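Local coordinates for protein glucanase (Klebsiella pneumoniae, PDB 5GY3) that probably hydrolyses internal beta-1,4-glucosidic bonds in cellulose and related beta-glucans, as an endoglucanase of glycoside hydrolase family 8, at residues D1-M12 with L38-A47. Residues are numbered along the deposited sequence; the frame is centred on the assembly and turned at random.
Sequences DTAWERYKARFM and LAVANNDRPA
W4 carries the contact: its indole reaches from helix 2-11 into the corner where helix 29-41 ends and helix 45-59 begins, pinning the N-terminal helix to two successive helices of the (alpha/alpha)6 barrel expected for this family, away from the predicted nucleophile D87. Its CG stands anti to the backbone N (chi1 169°), which lays one ring face over the last turn of helix 29-41. There W4 CZ3 comes within 3.5 Å of L38 CB, and W4 CZ2 lies 3.7 Å from A39 CB. The N42 amide lies over the same face, nearly parallel to the indole (10° between planes), and N42 CB makes a CH-pi contact with the five-membered ring. N42 ND2 holds that amide flat by bonding back to L38 O at 2.8 Å, while N42 OD1 accepts from the chain-terminal D1 N at 3.0 Å and, through a water, meets W4 N. K8 CG packs on the opposite indole face. At the ring edge, W4 NE1 gives a nearly straight bond, 166°, to the anti lone pair of D44 OD2, 2.9 Å away.

Outward from this closely packed indole the contact turns polar and more exposed. K8 NZ meets D44 OD2 nearly along its C-O bond at 2.6 Å and also pairs with E5 OE2 on the solvent side. Apolar contact is looser at the far end of helix 2-11, where extended M12 sets its CE against A47, touching K50 and L51 too. D44, at the N-cap, accepts from A47 N through OD1. One carboxylate thus caps helix 45-59 and binds both W4 and K8; the lysine probably offsets the nearby like charges of E5 and D44, and the two donors at OD2 should help keep D44 ionised.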
loop_
_atom_site.group_PDB
_atom_site.type_symbol
_atom_site.label_atom_id
_atom_site.label_comp_id
_atom_site.label_asym_id
_atom_site.label_seq_id
_atom_site.Cartn_x
_atom_site.Cartn_y
_atom_site.Cartn_z
ATOM N N ASP A 1 -1.088 -6.843 20.824
ATOM C CA ASP A 1 -0.003 -7.720 21.267
ATOM C C ASP A 1 1.296 -6.942 21.510
ATOM O O ASP A 1 1.313 -5.704 21.505
ATOM C CB ASP A 1 0.247 -8.838 20.242
ATOM C CG ASP A 1 -0.885 -9.853 20.183
ATOM O OD1 ASP A 1 -1.619 -9.998 21.185
ATOM O OD2 ASP A 1 -1.037 -10.514 19.130
ATOM N N THR A 2 2.391 -7.672 21.719
ATOM C CA THR A 2 3.648 -7.007 22.037
ATOM C C THR A 2 4.210 -6.280 20.823
ATOM O O THR A 2 4.710 -5.161 20.957
ATOM C CB THR A 2 4.666 -8.005 22.593
ATOM O OG1 THR A 2 4.148 -8.601 23.788
ATOM C CG2 THR A 2 5.967 -7.298 22.936
ATOM N N ALA A 3 4.122 -6.882 19.630
ATOM C CA ALA A 3 4.641 -6.224 18.430
ATOM C C ALA A 3 4.023 -4.842 18.257
ATOM O O ALA A 3 4.727 -3.849 18.031
ATOM C CB ALA A 3 4.387 -7.092 17.192
ATOM N N TRP A 4 2.700 -4.754 18.414
ATOM C CA TRP A 4 2.000 -3.485 18.250
ATOM C C TRP A 4 2.414 -2.474 19.316
ATOM O O TRP A 4 2.611 -1.293 19.012
ATOM C CB TRP A 4 0.486 -3.738 18.280
ATOM C CG TRP A 4 -0.355 -2.504 18.380
ATOM C CD1 TRP A 4 -1.168 -2.153 19.421
ATOM C CD2 TRP A 4 -0.479 -1.469 17.406
ATOM N NE1 TRP A 4 -1.786 -0.954 19.159
ATOM C CE2 TRP A 4 -1.378 -0.509 17.930
ATOM C CE3 TRP A 4 0.090 -1.244 16.146
ATOM C CZ2 TRP A 4 -1.726 0.646 17.237
ATOM C CZ3 TRP A 4 -0.257 -0.097 15.463
ATOM C CH2 TRP A 4 -1.161 0.832 16.004
ATOM N N GLU A 5 2.541 -2.908 20.575
ATOM C CA GLU A 5 3.012 -1.991 21.611
ATOM C C GLU A 5 4.415 -1.480 21.300
ATOM O O GLU A 5 4.695 -0.282 21.441
ATOM C CB GLU A 5 2.980 -2.675 22.978
ATOM C CG GLU A 5 1.577 -2.960 23.476
ATOM C CD GLU A 5 0.780 -1.692 23.695
ATOM O OE1 GLU A 5 1.367 -0.692 24.167
ATOM O OE2 GLU A 5 -0.431 -1.690 23.390
ATOM N N ARG A 6 5.307 -2.370 20.860
ATOM C CA ARG A 6 6.660 -1.939 20.516
ATOM C C ARG A 6 6.649 -0.991 19.321
ATOM O O ARG A 6 7.438 -0.044 19.259
ATOM C CB ARG A 6 7.535 -3.162 20.244
ATOM C CG ARG A 6 8.999 -2.851 20.081
ATOM C CD ARG A 6 9.509 -1.980 21.225
ATOM N NE ARG A 6 10.935 -1.682 21.095
ATOM C CZ ARG A 6 11.578 -0.783 21.836
ATOM N NH1 ARG A 6 10.918 -0.088 22.755
ATOM N NH2 ARG A 6 12.878 -0.573 21.653
ATOM N N TYR A 7 5.745 -1.224 18.369
ATOM C CA TYR A 7 5.613 -0.348 17.208
ATOM C C TYR A 7 5.202 1.058 17.622
ATOM O O TYR A 7 5.752 2.051 17.130
ATOM C CB TYR A 7 4.587 -0.961 16.259
ATOM C CG TYR A 7 4.354 -0.274 14.930
ATOM C CD1 TYR A 7 5.248 -0.436 13.871
ATOM C CD2 TYR A 7 3.200 0.468 14.710
ATOM C CE1 TYR A 7 5.011 0.158 12.638
ATOM C CE2 TYR A 7 2.955 1.064 13.489
ATOM C CZ TYR A 7 3.861 0.906 12.454
ATOM O OH TYR A 7 3.600 1.492 11.234
ATOM N N LYS A 8 4.206 1.165 18.508
ATOM C CA LYS A 8 3.789 2.483 18.975
ATOM C C LYS A 8 4.907 3.164 19.747
ATOM O O LYS A 8 5.098 4.378 19.631
ATOM C CB LYS A 8 2.542 2.376 19.856
ATOM C CG LYS A 8 1.272 1.971 19.130
ATOM C CD LYS A 8 0.053 2.057 20.064
ATOM C CE LYS A 8 0.204 1.127 21.260
ATOM N NZ LYS A 8 -0.989 1.162 22.156
ATOM N N ALA A 9 5.644 2.396 20.552
ATOM C CA ALA A 9 6.704 2.976 21.374
ATOM C C ALA A 9 7.810 3.558 20.511
ATOM O O ALA A 9 8.386 4.603 20.843
ATOM C CB ALA A 9 7.277 1.920 22.318
ATOM N N ARG A 10 8.112 2.907 19.392
ATOM C CA ARG A 10 9.189 3.370 18.535
ATOM C C ARG A 10 8.743 4.395 17.509
ATOM O O ARG A 10 9.514 5.304 17.189
ATOM C CB ARG A 10 9.839 2.177 17.836
ATOM C CG ARG A 10 10.634 1.334 18.813
ATOM C CD ARG A 10 11.630 0.456 18.111
ATOM N NE ARG A 10 12.327 1.130 17.015
ATOM C CZ ARG A 10 12.813 0.470 15.973
ATOM N NH1 ARG A 10 12.657 -0.844 15.915
ATOM N NH2 ARG A 10 13.439 1.109 14.996
ATOM N N PHE A 11 7.512 4.303 17.001
ATOM C CA PHE A 11 7.134 5.080 15.834
ATOM C C PHE A 11 5.922 5.986 16.004
ATOM O O PHE A 11 5.684 6.822 15.129
ATOM C CB PHE A 11 6.879 4.144 14.641
ATOM C CG PHE A 11 8.000 3.194 14.382
ATOM C CD1 PHE A 11 9.232 3.664 13.939
ATOM C CD2 PHE A 11 7.846 1.838 14.612
ATOM C CE1 PHE A 11 10.280 2.789 13.705
ATOM C CE2 PHE A 11 8.888 0.960 14.378
ATOM C CZ PHE A 11 10.112 1.443 13.916
ATOM N N MET A 12 5.146 5.862 17.072
ATOM C CA MET A 12 3.963 6.703 17.224
ATOM C C MET A 12 4.225 7.818 18.233
ATOM O O MET A 12 4.627 7.552 19.370
ATOM C CB MET A 12 2.746 5.879 17.646
ATOM C CG MET A 12 1.462 6.689 17.646
ATOM S SD MET A 12 0.029 5.690 18.131
ATOM C CE MET A 12 -1.236 6.958 18.170
ATOM N N LEU A 38 -3.566 -1.391 11.682
ATOM C CA LEU A 38 -3.024 -2.203 12.765
ATOM C C LEU A 38 -3.672 -1.863 14.106
ATOM O O LEU A 38 -3.804 -2.742 14.966
ATOM C CB LEU A 38 -1.501 -2.040 12.826
ATOM C CG LEU A 38 -0.716 -2.547 11.601
ATOM C CD1 LEU A 38 0.760 -2.228 11.738
ATOM C CD2 LEU A 38 -0.909 -4.040 11.384
ATOM N N ALA A 39 -4.089 -0.611 14.301
ATOM C CA ALA A 39 -4.798 -0.271 15.534
ATOM C C ALA A 39 -6.130 -1.009 15.622
ATOM O O ALA A 39 -6.494 -1.512 16.690
ATOM C CB ALA A 39 -5.002 1.240 15.633
ATOM N N VAL A 40 -6.860 -1.111 14.507
ATOM C CA VAL A 40 -8.096 -1.900 14.507
ATOM C C VAL A 40 -7.788 -3.359 14.814
ATOM O O VAL A 40 -8.454 -3.998 15.643
ATOM C CB VAL A 40 -8.825 -1.775 13.156
ATOM C CG1 VAL A 40 -10.081 -2.647 13.166
ATOM C CG2 VAL A 40 -9.157 -0.330 12.848
ATOM N N ALA A 41 -6.768 -3.904 14.144
ATOM C CA ALA A 41 -6.418 -5.312 14.307
ATOM C C ALA A 41 -6.028 -5.643 15.741
ATOM O O ALA A 41 -6.246 -6.769 16.205
ATOM C CB ALA A 41 -5.284 -5.672 13.355
ATOM N N ASN A 42 -5.448 -4.690 16.455
ATOM C CA ASN A 42 -5.049 -4.916 17.836
ATOM C C ASN A 42 -6.107 -4.442 18.820
ATOM O O ASN A 42 -5.868 -4.462 20.028
ATOM C CB ASN A 42 -3.703 -4.249 18.105
ATOM C CG ASN A 42 -2.554 -5.027 17.491
ATOM O OD1 ASN A 42 -2.047 -5.972 18.087
ATOM N ND2 ASN A 42 -2.163 -4.653 16.279
ATOM N N ASN A 43 -7.279 -4.048 18.321
ATOM C CA ASN A 43 -8.399 -3.603 19.147
ATOM C C ASN A 43 -7.974 -2.456 20.066
ATOM O O ASN A 43 -8.197 -2.470 21.279
ATOM C CB ASN A 43 -8.984 -4.781 19.931
ATOM C CG ASN A 43 -10.361 -4.480 20.502
ATOM O OD1 ASN A 43 -10.926 -3.413 20.266
ATOM N ND2 ASN A 43 -10.906 -5.429 21.258
ATOM N N ASP A 44 -7.346 -1.444 19.466
ATOM C CA ASP A 44 -6.765 -0.311 20.184
ATOM C C ASP A 44 -7.471 0.961 19.729
ATOM O O ASP A 44 -6.936 1.750 18.946
ATOM C CB ASP A 44 -5.235 -0.244 19.944
ATOM C CG ASP A 44 -4.535 0.752 20.862
ATOM O OD1 ASP A 44 -5.205 1.588 21.502
ATOM O OD2 ASP A 44 -3.292 0.710 20.926
ATOM N N ARG A 45 -8.681 1.174 20.247
ATOM C CA ARG A 45 -9.455 2.323 19.807
ATOM C C ARG A 45 -8.830 3.660 20.201
ATOM O O ARG A 45 -8.883 4.610 19.403
ATOM C CB ARG A 45 -10.889 2.226 20.333
ATOM C CG ARG A 45 -11.805 3.169 19.594
ATOM C CD ARG A 45 -13.242 2.906 19.918
ATOM N NE ARG A 45 -14.106 3.801 19.157
ATOM C CZ ARG A 45 -15.424 3.863 19.314
ATOM N NH1 ARG A 45 -16.012 3.090 20.214
ATOM N NH2 ARG A 45 -16.143 4.707 18.584
ATOM N N PRO A 46 -8.254 3.809 21.405
ATOM C CA PRO A 46 -7.576 5.087 21.700
ATOM C C PRO A 46 -6.508 5.441 20.674
ATOM O O PRO A 46 -6.478 6.583 20.192
ATOM C CB PRO A 46 -6.990 4.853 23.101
ATOM C CG PRO A 46 -7.928 3.880 23.712
ATOM C CD PRO A 46 -8.293 2.938 22.598
ATOM N N ALA A 47 -5.653 4.480 20.308
ATOM C CA ALA A 47 -4.616 4.750 19.315
ATOM C C ALA A 47 -5.231 5.054 17.959
ATOM O O ALA A 47 -4.796 5.984 17.268
ATOM C CB ALA A 47 -3.659 3.562 19.206
HETATM O O HOH W 1 0.690 -7.034 17.803
#